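Local coordinates for protein putative citrate lyase, alfa subunit (Streptococcus mutans, PDB 2HJ0) that is a putative citrate lyase alpha-subunit (CitF) protein with two mixed beta sheets flanked by helices, at residues L61-T66 against M90-I95. Residues are numbered along the deposited sequence; the frame is centred on the assembly and turned at random.
Sequences LKDGMT and MGIKDI
Asp63 OD2 accepts the backbone N-H of Lys93 at 3.0 Å, in a nearly straight bond (162° at the hydrogen). The amide comes to OD2 from above the carboxylate plane, 59° out of it. Asp63 CG lies anti to its own carbonyl carbon (chi1 -71°), which sets CG beside the Lys93 backbone, 3.2 Å from Lys93 O. The CG2 methyl of Ile92 packs against the same OD2. One residue on, Gly64 N gives a weak, bent bond to Asp94 O. Gly64 has positive phi (84°) and sits in a type II beta turn from Lys62 to Met65. The CD1 methyl of Ile95 touches this turn at Lys62 O, at 3.4 Å. Ile92 CD1 lies 4.5 Å from Leu61 CB, and both side chains also touch Ile87 of helix 79-89. Lys93 NZ bonds Asn115 O, and Asp94 OD1 bonds Thr119 OG1 of strand 118-123, while Asp94 OD2 lies by Gly64 CA. Gly91 closes helix 79-89 as the C-prime residue of a Schellman motif. Both segments are helix-to-strand loops that lead into the adjacent parallel strands 66-69 and 95-99, as in the alternating alpha/beta layout of a Rossmann-like sheet.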
loop_
_atom_site.group_PDB
_atom_site.type_symbol
_atom_site.label_atom_id
_atom_site.label_comp_id
_atom_site.label_asym_id
_atom_site.label_seq_id
_atom_site.Cartn_x
_atom_site.Cartn_y
_atom_site.Cartn_z
ATOM N N LEU A 61 3.809 4.925 -25.334
ATOM C CA LEU A 61 2.494 4.422 -25.695
ATOM C C LEU A 61 2.418 4.117 -27.179
ATOM O O LEU A 61 2.778 4.954 -28.003
ATOM C CB LEU A 61 1.431 5.461 -25.348
ATOM C CG LEU A 61 0.005 4.954 -25.499
ATOM C CD1 LEU A 61 -0.196 3.791 -24.529
ATOM C CD2 LEU A 61 -0.981 6.074 -25.227
ATOM N N LYS A 62 1.957 2.921 -27.526
ATOM C CA LYS A 62 1.832 2.555 -28.930
ATOM C C LYS A 62 0.423 2.059 -29.202
ATOM O O LYS A 62 -0.407 1.998 -28.298
ATOM C CB LYS A 62 2.863 1.483 -29.297
ATOM C CG LYS A 62 4.303 1.941 -29.046
ATOM C CD LYS A 62 5.388 0.992 -29.598
ATOM C CE LYS A 62 5.461 -0.339 -28.844
ATOM N NZ LYS A 62 4.231 -1.154 -29.006
ATOM N N ASP A 63 0.151 1.727 -30.456
ATOM C CA ASP A 63 -1.164 1.234 -30.828
ATOM C C ASP A 63 -1.428 -0.118 -30.183
ATOM O O ASP A 63 -0.513 -0.925 -30.000
ATOM C CB ASP A 63 -1.273 1.098 -32.345
ATOM C CG ASP A 63 -1.328 2.444 -33.063
ATOM O OD1 ASP A 63 -1.470 2.424 -34.308
ATOM O OD2 ASP A 63 -1.233 3.511 -32.402
ATOM N N GLY A 64 -2.690 -0.352 -29.836
ATOM C CA GLY A 64 -3.078 -1.613 -29.236
ATOM C C GLY A 64 -2.881 -1.730 -27.738
ATOM O O GLY A 64 -3.340 -2.695 -27.127
HETATM N N MSE A 65 -2.208 -0.760 -27.134
HETATM C CA MSE A 65 -1.973 -0.811 -25.699
HETATM C C MSE A 65 -3.218 -0.468 -24.897
HETATM O O MSE A 65 -4.212 0.025 -25.442
HETATM C CB MSE A 65 -0.841 0.133 -25.313
HETATM C CG MSE A 65 0.450 -0.186 -26.016
HETATM SE SE MSE A 65 1.981 0.597 -25.158
HETATM C CE MSE A 65 2.862 -1.040 -24.635
ATOM N N THR A 66 -3.169 -0.748 -23.598
ATOM C CA THR A 66 -4.299 -0.448 -22.739
ATOM C C THR A 66 -3.948 0.634 -21.729
ATOM O O THR A 66 -2.896 0.597 -21.109
ATOM C CB THR A 66 -4.789 -1.685 -21.980
ATOM O OG1 THR A 66 -5.328 -2.630 -22.912
ATOM C CG2 THR A 66 -5.878 -1.289 -20.985
HETATM N N MSE A 90 -2.001 12.846 -31.734
HETATM C CA MSE A 90 -0.713 12.247 -32.057
HETATM C C MSE A 90 -0.829 11.062 -33.007
HETATM O O MSE A 90 0.136 10.326 -33.207
HETATM C CB MSE A 90 0.002 11.802 -30.779
HETATM C CG MSE A 90 0.487 12.948 -29.902
HETATM SE SE MSE A 90 1.234 12.360 -28.215
HETATM C CE MSE A 90 2.955 11.668 -28.790
ATOM N N GLY A 91 -2.010 10.873 -33.581
ATOM C CA GLY A 91 -2.201 9.779 -34.513
ATOM C C GLY A 91 -2.145 8.379 -33.930
ATOM O O GLY A 91 -1.960 7.412 -34.656
ATOM N N ILE A 92 -2.291 8.246 -32.621
ATOM C CA ILE A 92 -2.261 6.911 -32.032
ATOM C C ILE A 92 -3.678 6.349 -32.075
ATOM O O ILE A 92 -4.642 7.076 -31.821
ATOM C CB ILE A 92 -1.727 6.949 -30.585
ATOM C CG1 ILE A 92 -0.231 7.293 -30.615
ATOM C CG2 ILE A 92 -1.974 5.622 -29.907
ATOM C CD1 ILE A 92 0.447 7.366 -29.275
ATOM N N LYS A 93 -3.804 5.067 -32.421
ATOM C CA LYS A 93 -5.112 4.426 -32.514
ATOM C C LYS A 93 -5.136 3.001 -31.982
ATOM O O LYS A 93 -4.113 2.468 -31.550
ATOM C CB LYS A 93 -5.615 4.427 -33.964
ATOM C CG LYS A 93 -6.013 5.802 -34.506
ATOM C CD LYS A 93 -6.835 5.687 -35.795
ATOM C CE LYS A 93 -7.314 7.051 -36.279
ATOM N NZ LYS A 93 -8.197 6.952 -37.484
ATOM N N ASP A 94 -6.327 2.403 -32.011
ATOM C CA ASP A 94 -6.540 1.039 -31.540
ATOM C C ASP A 94 -6.154 0.928 -30.067
ATOM O O ASP A 94 -5.549 -0.062 -29.640
ATOM C CB ASP A 94 -5.715 0.067 -32.391
ATOM C CG ASP A 94 -6.070 -1.394 -32.141
ATOM O OD1 ASP A 94 -7.282 -1.726 -32.098
ATOM O OD2 ASP A 94 -5.125 -2.213 -32.005
ATOM N N ILE A 95 -6.503 1.959 -29.299
ATOM C CA ILE A 95 -6.199 1.992 -27.875
ATOM C C ILE A 95 -7.311 1.347 -27.084
ATOM O O ILE A 95 -8.489 1.512 -27.397
ATOM C CB ILE A 95 -5.998 3.438 -27.358
ATOM C CG1 ILE A 95 -4.692 4.000 -27.924
ATOM C CG2 ILE A 95 -5.956 3.462 -25.830
ATOM C CD1 ILE A 95 -3.495 3.140 -27.611
#